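PDB 6JCC: computational designed protein based on evolution from Synthetic construct, which is a computationally designed helical protein of the caspase recruitment domain family, with no established function of its own. Local coordinates for residues Q8-I19 against L86-P95; I19-I28 against A77-L86. All coordinates share one frame; numbering follows the deposited sequence.

How the interactions relate
Interaction 1 packs helix 6-22 against helix 84-93, near the two ends of the chain, and interaction 2 continues that interface past the end of helix 6-22, where the chain from Ile19 to Ile28 meets the turn joining helix 68-80 to helix 84-93. Their centres lie about 12 Å apart, and Ile19 and Leu86 belong to both. Leu90 CD2 of the first lies 3.6 Å from Leu78 CD1 of the second, making one apolar layer, while Asp88 OD1 and Arg79 NH2 form a salt bridge of 2.8 Å across the turn.

Interaction 1 (Q8-I19 against L86-P95); sequences QREFLLEILAEI and LADKLKKYLP
Tyr93 lays its ring against Phe11, the two planes only 11° apart but slid so far that the rings barely overlap. Over one face of the tyrosine sits Phe11 CB, a CH-pi contact 3.5 Å from the Tyr93 ring centroid and almost on its normal, and Lys92 CG lies over the other; Tyr93 OH in turn sits over the centre of the phenylalanine ring. Tyr93 settles among Gln8, Phe11, Leu12 and Ile15, and Ile15 CD1 comes obliquely to its ring, 3.3 Å from Tyr93 CD2. Were Tyr93 replaced by alanine, Phe11 would probably lose its aromatic partner and a gap would open beside Ile15 CD1. The Tyr93 carbonyl is gripped from the other helix: Gln8, its chain extended, brings NE2 to Tyr93 O at 3.2 Å in a nearly straight bond, the oxygen lying in the amide plane although the donor stands above the carbonyl plane.

Segments 8-19 and 86-93 of the two helices run roughly antiparallel, at 150°, their axes 9.5 Å apart, and mesh knobs-into-holes, consistent with a death-fold helical bundle of the caspase recruitment type. Ile15 fills the hollow among Leu86, Lys89, Leu90 and Tyr93. Leu90 answers it among Leu12, Ile15, Leu16 and Ile19; with CG anti to the backbone N (chi1 -174°), it sends CD1 to within 3.5 Å of Leu12 CD1, and Leu74 and Leu78 of helix 68-80 back it. At the far end Leu86 splits its methyls: CD1 slides past Ile19 CG1, whereas CD2 lies 3.4 Å from Glu18 CD, so that the exposed carboxylate covers a leucine methyl.

Interaction 2 (I19-I28 against A77-L86); sequences IIANLDPTKI and ALRAHGYQAL
Leu78, near the end of helix 68-80, reaches into a hollow shaped by Ile19 and Ile28. Its CD1 methyl meets Ile19 CD1 at 3.8 Å, the two side chains crossing at about a right angle, and its CG is met by Ile28 CD1 at 4.0 Å. Ile28 holds CG1 between its backbone N and carbonyl carbon (chi1 67°), a crowded position that turns CD1 across Leu78 and leaves CG2 beside the Leu78 backbone N. The backbones close in most at this end: Ala77, with a mere methyl as its bump, lets CB come within 3.7 Å of Ile28 CA.

Farther out, Leu23 is the wedge. Its CD1 approaches His81 CD2, while CD2 lies 4.1 Å from Tyr83 CE2, so one branched side chain touches both aromatic residues. Lys27 runs across His81, bringing CB to 3.6 Å from His81 NE2. That ring is held by its other nitrogen, ND1, which donates to Ala77 O in the ring plane at 2.7 Å; the same carbonyl takes His81 N from its opposite face. Toward the solvent, Tyr83 OH and Asn22 OD1 share a water, which donates to the asparagine oxygen.

In the backbone of this turn, Gly82, with positive phi, ends helix 68-80 in a Schellman motif, and Tyr83 takes the N-cap position of helix 84-93. On the facing side, Asp24 OD1 accepts from Thr26 N in an Asx turn. The arrangement is consistent with the helical bundle of the caspase recruitment domain, in which the exit from the first long helix packs on the turn between the last two.

Interaction 1 (Q8-I19 against L86-P95)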
loop_
_atom_site.group_PDB
_atom_site.type_symbol
_atom_site.label_atom_id
_atom_site.label_comp_id
_atom_site.label_asym_id
_atom_site.label_seq_id
_atom_site.Cartn_x
_atom_site.Cartn_y
_atom_site.Cartn_z
ATOM N N GLN A 8 13.885 5.604 3.191
ATOM C CA GLN A 8 12.452 5.439 3.478
ATOM C C GLN A 8 11.636 5.047 2.235
ATOM O O GLN A 8 10.770 4.164 2.289
ATOM C CB GLN A 8 11.920 6.730 4.085
ATOM C CG GLN A 8 10.441 6.739 4.400
ATOM C CD GLN A 8 10.036 7.959 5.201
ATOM O OE1 GLN A 8 10.803 8.917 5.335
ATOM N NE2 GLN A 8 8.830 7.927 5.747
ATOM N N ARG A 9 11.915 5.708 1.119
ATOM C CA ARG A 9 11.287 5.378 -0.165
ATOM C C ARG A 9 11.566 3.928 -0.544
ATOM O O ARG A 9 10.651 3.184 -0.893
ATOM C CB ARG A 9 11.833 6.295 -1.257
ATOM C CG ARG A 9 11.270 6.073 -2.657
ATOM C CD ARG A 9 12.196 6.703 -3.681
ATOM N NE ARG A 9 11.731 6.553 -5.059
ATOM C CZ ARG A 9 10.844 7.339 -5.674
ATOM N NH1 ARG A 9 10.264 8.366 -5.045
ATOM N NH2 ARG A 9 10.522 7.087 -6.941
ATOM N N GLU A 10 12.841 3.547 -0.473
ATOM C CA GLU A 10 13.276 2.186 -0.784
ATOM C C GLU A 10 12.566 1.150 0.090
ATOM O O GLU A 10 12.085 0.138 -0.413
ATOM C CB GLU A 10 14.798 2.067 -0.633
ATOM N N PHE A 11 12.482 1.426 1.386
ATOM C CA PHE A 11 11.790 0.534 2.316
ATOM C C PHE A 11 10.303 0.435 2.062
ATOM O O PHE A 11 9.746 -0.654 2.104
ATOM C CB PHE A 11 12.013 0.961 3.759
ATOM C CG PHE A 11 13.199 0.323 4.382
ATOM C CD1 PHE A 11 13.215 -1.041 4.590
ATOM C CD2 PHE A 11 14.300 1.072 4.748
ATOM C CE1 PHE A 11 14.310 -1.654 5.161
ATOM C CE2 PHE A 11 15.403 0.470 5.324
ATOM C CZ PHE A 11 15.409 -0.896 5.527
ATOM N N LEU A 12 9.662 1.574 1.818
ATOM C CA LEU A 12 8.232 1.593 1.518
ATOM C C LEU A 12 7.939 0.769 0.268
ATOM O O LEU A 12 7.009 -0.032 0.255
ATOM C CB LEU A 12 7.721 3.027 1.354
ATOM C CG LEU A 12 6.232 3.204 1.028
ATOM C CD1 LEU A 12 5.329 2.490 2.026
ATOM C CD2 LEU A 12 5.889 4.684 0.968
ATOM N N LEU A 13 8.755 0.946 -0.766
ATOM C CA LEU A 13 8.633 0.142 -1.982
ATOM C C LEU A 13 8.841 -1.351 -1.720
ATOM O O LEU A 13 8.101 -2.173 -2.248
ATOM C CB LEU A 13 9.612 0.628 -3.053
ATOM C CG LEU A 13 9.255 1.955 -3.718
ATOM C CD1 LEU A 13 10.433 2.447 -4.537
ATOM C CD2 LEU A 13 8.017 1.824 -4.591
ATOM N N GLU A 14 9.832 -1.689 -0.901
ATOM C CA GLU A 14 10.109 -3.081 -0.538
ATOM C C GLU A 14 8.951 -3.715 0.231
ATOM O O GLU A 14 8.601 -4.863 -0.016
ATOM C CB GLU A 14 11.391 -3.168 0.297
ATOM N N ILE A 15 8.364 -2.959 1.154
ATOM C CA ILE A 15 7.235 -3.443 1.955
ATOM C C ILE A 15 5.996 -3.649 1.094
ATOM O O ILE A 15 5.313 -4.654 1.238
ATOM C CB ILE A 15 6.930 -2.500 3.136
ATOM C CG1 ILE A 15 8.104 -2.529 4.111
ATOM C CG2 ILE A 15 5.667 -2.921 3.879
ATOM C CD1 ILE A 15 8.289 -1.244 4.863
ATOM N N LEU A 16 5.714 -2.702 0.205
ATOM C CA LEU A 16 4.594 -2.844 -0.727
ATOM C C LEU A 16 4.769 -4.070 -1.624
ATOM O O LEU A 16 3.826 -4.828 -1.820
ATOM C CB LEU A 16 4.413 -1.582 -1.575
ATOM C CG LEU A 16 3.928 -0.328 -0.837
ATOM C CD1 LEU A 16 4.049 0.895 -1.731
ATOM C CD2 LEU A 16 2.501 -0.476 -0.330
ATOM N N ALA A 17 5.982 -4.277 -2.135
ATOM C CA ALA A 17 6.292 -5.471 -2.936
ATOM C C ALA A 17 6.120 -6.770 -2.142
ATOM O O ALA A 17 5.597 -7.752 -2.666
ATOM C CB ALA A 17 7.701 -5.383 -3.505
ATOM N N GLU A 18 6.554 -6.765 -0.886
ATOM C CA GLU A 18 6.413 -7.928 -0.009
ATOM C C GLU A 18 4.948 -8.241 0.297
ATOM O O GLU A 18 4.553 -9.405 0.302
ATOM C CB GLU A 18 7.215 -7.731 1.281
ATOM C CG GLU A 18 7.211 -8.934 2.213
ATOM C CD GLU A 18 8.179 -8.798 3.376
ATOM O OE1 GLU A 18 8.796 -7.724 3.539
ATOM O OE2 GLU A 18 8.309 -9.771 4.144
ATOM N N ILE A 19 4.152 -7.204 0.556
ATOM C CA ILE A 19 2.702 -7.369 0.739
ATOM C C ILE A 19 2.099 -8.020 -0.505
ATOM O O ILE A 19 1.393 -9.022 -0.402
ATOM C CB ILE A 19 1.996 -6.019 1.037
ATOM C CG1 ILE A 19 2.368 -5.521 2.437
ATOM C CG2 ILE A 19 0.475 -6.151 0.949
ATOM C CD1 ILE A 19 2.153 -4.036 2.636
ATOM N N LEU A 86 4.238 -6.982 8.664
ATOM C CA LEU A 86 4.094 -6.086 7.509
ATOM C C LEU A 86 3.271 -4.839 7.833
ATOM O O LEU A 86 3.577 -3.756 7.336
ATOM C CB LEU A 86 3.490 -6.814 6.307
ATOM C CG LEU A 86 4.348 -7.928 5.706
ATOM C CD1 LEU A 86 3.586 -8.620 4.589
ATOM C CD2 LEU A 86 5.676 -7.407 5.187
ATOM N N ALA A 87 2.242 -4.992 8.665
ATOM C CA ALA A 87 1.460 -3.844 9.140
ATOM C C ALA A 87 2.326 -2.862 9.938
ATOM O O ALA A 87 2.239 -1.643 9.740
ATOM C CB ALA A 87 0.275 -4.311 9.972
ATOM N N ASP A 88 3.172 -3.404 10.812
ATOM C CA ASP A 88 4.089 -2.582 11.608
ATOM C C ASP A 88 5.134 -1.886 10.750
ATOM O O ASP A 88 5.419 -0.711 10.965
ATOM C CB ASP A 88 4.797 -3.422 12.674
ATOM C CG ASP A 88 3.861 -3.915 13.751
ATOM O OD1 ASP A 88 2.808 -3.299 13.988
ATOM O OD2 ASP A 88 4.199 -4.931 14.376
ATOM N N LYS A 89 5.712 -2.616 9.802
ATOM C CA LYS A 89 6.705 -2.051 8.879
ATOM C C LYS A 89 6.095 -0.973 7.989
ATOM O O LYS A 89 6.707 0.073 7.773
ATOM C CB LYS A 89 7.336 -3.141 8.008
ATOM C CG LYS A 89 8.315 -4.030 8.752
ATOM C CD LYS A 89 8.715 -5.234 7.915
ATOM C CE LYS A 89 9.787 -6.072 8.596
ATOM N NZ LYS A 89 9.362 -6.611 9.918
ATOM N N LEU A 90 4.892 -1.224 7.481
ATOM C CA LEU A 90 4.217 -0.248 6.631
ATOM C C LEU A 90 3.896 1.040 7.385
ATOM O O LEU A 90 4.158 2.130 6.880
ATOM C CB LEU A 90 2.942 -0.828 6.027
ATOM C CG LEU A 90 2.235 0.064 5.006
ATOM C CD1 LEU A 90 3.113 0.408 3.811
ATOM C CD2 LEU A 90 0.996 -0.651 4.543
ATOM N N LYS A 91 3.341 0.910 8.590
ATOM C CA LYS A 91 3.052 2.069 9.448
ATOM C C LYS A 91 4.303 2.914 9.731
ATOM O O LYS A 91 4.228 4.144 9.765
ATOM C CB LYS A 91 2.407 1.617 10.765
ATOM N N LYS A 92 5.440 2.243 9.920
ATOM C CA LYS A 92 6.727 2.903 10.179
ATOM C C LYS A 92 7.182 3.778 9.011
ATOM O O LYS A 92 7.585 4.925 9.217
ATOM C CB LYS A 92 7.804 1.851 10.484
ATOM C CG LYS A 92 9.164 2.400 10.902
ATOM C CD LYS A 92 10.192 1.282 10.963
ATOM C CE LYS A 92 11.477 1.724 11.640
ATOM N NZ LYS A 92 12.524 0.665 11.575
ATOM N N TYR A 93 7.119 3.234 7.796
ATOM C CA TYR A 93 7.662 3.911 6.608
ATOM C C TYR A 93 6.653 4.736 5.799
ATOM O O TYR A 93 7.058 5.458 4.884
ATOM C CB TYR A 93 8.377 2.897 5.712
ATOM C CG TYR A 93 9.626 2.341 6.363
ATOM C CD1 TYR A 93 10.770 3.126 6.506
ATOM C CD2 TYR A 93 9.661 1.039 6.854
ATOM C CE1 TYR A 93 11.914 2.623 7.111
ATOM C CE2 TYR A 93 10.799 0.522 7.452
ATOM C CZ TYR A 93 11.923 1.318 7.583
ATOM O OH TYR A 93 13.052 0.809 8.182
ATOM N N LEU A 94 5.366 4.661 6.139
ATOM C CA LEU A 94 4.372 5.545 5.526
ATOM C C LEU A 94 4.643 6.965 5.993
ATOM O O LEU A 94 4.705 7.200 7.195
ATOM C CB LEU A 94 2.938 5.180 5.928
ATOM C CG LEU A 94 2.199 4.134 5.104
ATOM C CD1 LEU A 94 0.858 3.831 5.745
ATOM C CD2 LEU A 94 1.996 4.586 3.673
ATOM N N PRO A 95 4.780 7.924 5.059
ATOM C CA PRO A 95 5.004 9.315 5.445
ATOM C C PRO A 95 3.677 10.059 5.630
ATOM O O PRO A 95 3.490 11.159 5.104
ATOM C CB PRO A 95 5.778 9.851 4.253
ATOM C CG PRO A 95 5.107 9.176 3.105
ATOM C CD PRO A 95 4.770 7.788 3.589
#

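Interaction 2 (I19-I28 against A77-L86)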
loop_
_atom_site.group_PDB
_atom_site.type_symbol
_atom_site.label_atom_id
_atom_site.label_comp_id
_atom_site.label_asym_id
_atom_site.label_seq_id
_atom_site.Cartn_x
_atom_site.Cartn_y
_atom_site.Cartn_z
ATOM N N ILE A 19 4.152 -7.204 0.556
ATOM C CA ILE A 19 2.702 -7.369 0.739
ATOM C C ILE A 19 2.099 -8.020 -0.505
ATOM O O ILE A 19 1.393 -9.022 -0.402
ATOM C CB ILE A 19 1.996 -6.019 1.037
ATOM C CG1 ILE A 19 2.368 -5.521 2.437
ATOM C CG2 ILE A 19 0.475 -6.151 0.949
ATOM C CD1 ILE A 19 2.153 -4.036 2.636
ATOM N N ILE A 20 2.404 -7.445 -1.668
ATOM C CA ILE A 20 1.908 -7.932 -2.965
ATOM C C ILE A 20 2.288 -9.398 -3.219
ATOM O O ILE A 20 1.481 -10.165 -3.742
ATOM C CB ILE A 20 2.402 -7.021 -4.118
ATOM C CG1 ILE A 20 1.692 -5.661 -4.051
ATOM C CG2 ILE A 20 2.162 -7.650 -5.489
ATOM C CD1 ILE A 20 2.415 -4.547 -4.776
ATOM N N ALA A 21 3.505 -9.782 -2.838
ATOM C CA ALA A 21 3.963 -11.171 -2.984
ATOM C C ALA A 21 3.116 -12.174 -2.192
ATOM O O ALA A 21 2.959 -13.321 -2.613
ATOM C CB ALA A 21 5.423 -11.291 -2.575
ATOM N N ASN A 22 2.575 -11.728 -1.062
ATOM C CA ASN A 22 1.795 -12.578 -0.166
ATOM C C ASN A 22 0.283 -12.480 -0.300
ATOM O O ASN A 22 -0.416 -13.446 -0.025
ATOM C CB ASN A 22 2.148 -12.243 1.283
ATOM C CG ASN A 22 3.557 -12.660 1.654
ATOM O OD1 ASN A 22 3.871 -13.846 1.681
ATOM N ND2 ASN A 22 4.408 -11.693 1.953
ATOM N N LEU A 23 -0.211 -11.320 -0.710
ATOM C CA LEU A 23 -1.623 -10.975 -0.577
ATOM C C LEU A 23 -2.033 -10.026 -1.696
ATOM O O LEU A 23 -1.303 -9.086 -2.012
ATOM C CB LEU A 23 -1.834 -10.298 0.784
ATOM C CG LEU A 23 -3.210 -9.773 1.200
ATOM C CD1 LEU A 23 -4.207 -10.906 1.364
ATOM C CD2 LEU A 23 -3.093 -8.986 2.497
ATOM N N ASP A 24 -3.200 -10.266 -2.288
ATOM C CA ASP A 24 -3.768 -9.347 -3.276
ATOM C C ASP A 24 -4.045 -8.020 -2.563
ATOM O O ASP A 24 -4.874 -7.982 -1.662
ATOM C CB ASP A 24 -5.071 -9.935 -3.831
ATOM C CG ASP A 24 -5.794 -9.015 -4.819
ATOM O OD1 ASP A 24 -5.328 -7.901 -5.126
ATOM O OD2 ASP A 24 -6.866 -9.432 -5.288
ATOM N N PRO A 25 -3.358 -6.933 -2.961
ATOM C CA PRO A 25 -3.562 -5.669 -2.232
ATOM C C PRO A 25 -4.988 -5.105 -2.307
ATOM O O PRO A 25 -5.358 -4.291 -1.465
ATOM C CB PRO A 25 -2.557 -4.713 -2.883
ATOM C CG PRO A 25 -2.317 -5.277 -4.231
ATOM C CD PRO A 25 -2.414 -6.763 -4.082
ATOM N N THR A 26 -5.776 -5.542 -3.291
ATOM C CA THR A 26 -7.218 -5.272 -3.327
ATOM C C THR A 26 -7.869 -5.508 -1.961
ATOM O O THR A 26 -8.714 -4.725 -1.532
ATOM C CB THR A 26 -7.925 -6.152 -4.379
ATOM O OG1 THR A 26 -7.239 -6.040 -5.632
ATOM C CG2 THR A 26 -9.384 -5.733 -4.568
ATOM N N LYS A 27 -7.443 -6.564 -1.276
ATOM C CA LYS A 27 -8.000 -6.931 0.027
ATOM C C LYS A 27 -7.719 -5.939 1.145
ATOM O O LYS A 27 -8.547 -5.769 2.028
ATOM C CB LYS A 27 -7.508 -8.316 0.436
ATOM C CG LYS A 27 -8.095 -9.402 -0.438
ATOM C CD LYS A 27 -7.646 -10.774 -0.000
ATOM C CE LYS A 27 -8.308 -11.849 -0.840
ATOM N NZ LYS A 27 -9.715 -12.090 -0.426
ATOM N N ILE A 28 -6.555 -5.302 1.106
ATOM C CA ILE A 28 -6.205 -4.289 2.115
ATOM C C ILE A 28 -6.590 -2.867 1.698
ATOM O O ILE A 28 -6.566 -1.963 2.522
ATOM C CB ILE A 28 -4.718 -4.363 2.543
ATOM C CG1 ILE A 28 -3.762 -3.980 1.404
ATOM C CG2 ILE A 28 -4.402 -5.757 3.075
ATOM C CD1 ILE A 28 -2.340 -3.739 1.862
ATOM N N ALA A 77 -6.317 -3.645 8.010
ATOM C CA ALA A 77 -6.636 -4.725 7.076
ATOM C C ALA A 77 -5.503 -5.743 6.950
ATOM O O ALA A 77 -5.764 -6.945 6.886
ATOM C CB ALA A 77 -6.992 -4.158 5.715
ATOM N N LEU A 78 -4.257 -5.265 6.908
ATOM C CA LEU A 78 -3.092 -6.162 6.932
ATOM C C LEU A 78 -3.106 -7.055 8.167
ATOM O O LEU A 78 -2.883 -8.262 8.065
ATOM C CB LEU A 78 -1.775 -5.379 6.882
ATOM C CG LEU A 78 -1.321 -4.957 5.488
ATOM C CD1 LEU A 78 -0.286 -3.847 5.587
ATOM C CD2 LEU A 78 -0.762 -6.143 4.709
ATOM N N ARG A 79 -3.380 -6.457 9.325
ATOM C CA ARG A 79 -3.472 -7.209 10.581
ATOM C C ARG A 79 -4.622 -8.208 10.547
ATOM O O ARG A 79 -4.456 -9.358 10.942
ATOM C CB ARG A 79 -3.650 -6.271 11.773
ATOM C CG ARG A 79 -2.452 -5.378 12.026
ATOM C CD ARG A 79 -2.619 -4.584 13.309
ATOM N NE ARG A 79 -1.748 -3.410 13.326
ATOM C CZ ARG A 79 -0.427 -3.430 13.513
ATOM N NH1 ARG A 79 0.232 -4.575 13.709
ATOM N NH2 ARG A 79 0.250 -2.285 13.502
ATOM N N ALA A 80 -5.775 -7.768 10.050
ATOM C CA ALA A 80 -6.954 -8.631 9.942
ATOM C C ALA A 80 -6.760 -9.846 9.022
ATOM O O ALA A 80 -7.397 -10.875 9.231
ATOM C CB ALA A 80 -8.160 -7.820 9.501
ATOM N N HIS A 81 -5.886 -9.722 8.020
ATOM C CA HIS A 81 -5.550 -10.828 7.108
ATOM C C HIS A 81 -4.397 -11.717 7.585
ATOM O O HIS A 81 -4.084 -12.717 6.932
ATOM C CB HIS A 81 -5.247 -10.289 5.706
ATOM C CG HIS A 81 -6.465 -9.838 4.966
ATOM N ND1 HIS A 81 -7.043 -8.605 5.165
ATOM C CD2 HIS A 81 -7.224 -10.463 4.036
ATOM C CE1 HIS A 81 -8.098 -8.483 4.381
ATOM N NE2 HIS A 81 -8.232 -9.599 3.689
ATOM N N GLY A 82 -3.771 -11.349 8.703
ATOM C CA GLY A 82 -2.739 -12.156 9.353
ATOM C C GLY A 82 -1.304 -11.695 9.148
ATOM O O GLY A 82 -0.393 -12.519 9.211
ATOM N N TYR A 83 -1.086 -10.397 8.925
ATOM C CA TYR A 83 0.257 -9.859 8.640
ATOM C C TYR A 83 0.619 -8.714 9.585
ATOM O O TYR A 83 0.639 -7.545 9.196
ATOM C CB TYR A 83 0.357 -9.431 7.171
ATOM C CG TYR A 83 0.137 -10.586 6.228
ATOM C CD1 TYR A 83 1.175 -11.463 5.918
ATOM C CD2 TYR A 83 -1.119 -10.833 5.677
ATOM C CE1 TYR A 83 0.975 -12.541 5.070
ATOM C CE2 TYR A 83 -1.331 -11.910 4.829
ATOM C CZ TYR A 83 -0.282 -12.760 4.528
ATOM O OH TYR A 83 -0.479 -13.829 3.690
ATOM N N GLN A 84 0.922 -9.075 10.830
ATOM C CA GLN A 84 1.257 -8.100 11.873
ATOM C C GLN A 84 2.566 -7.369 11.575
ATOM O O GLN A 84 2.625 -6.145 11.668
ATOM C CB GLN A 84 1.357 -8.777 13.246
ATOM C CG GLN A 84 0.041 -9.315 13.788
ATOM C CD GLN A 84 -0.923 -8.232 14.256
ATOM O OE1 GLN A 84 -0.511 -7.160 14.701
ATOM N NE2 GLN A 84 -2.220 -8.514 14.168
ATOM N N ALA A 85 3.603 -8.129 11.218
ATOM C CA ALA A 85 4.927 -7.561 10.935
ATOM C C ALA A 85 4.908 -6.599 9.747
ATOM O O ALA A 85 5.491 -5.515 9.820
ATOM C CB ALA A 85 5.949 -8.666 10.707
ATOM N N LEU A 86 4.238 -6.982 8.664
ATOM C CA LEU A 86 4.094 -6.086 7.509
ATOM C C LEU A 86 3.271 -4.839 7.833
ATOM O O LEU A 86 3.577 -3.756 7.336
ATOM C CB LEU A 86 3.490 -6.814 6.307
ATOM C CG LEU A 86 4.348 -7.928 5.706
ATOM C CD1 LEU A 86 3.586 -8.620 4.589
ATOM C CD2 LEU A 86 5.676 -7.407 5.187
HETATM O O HOH W 1 1.725 -15.264 3.258
#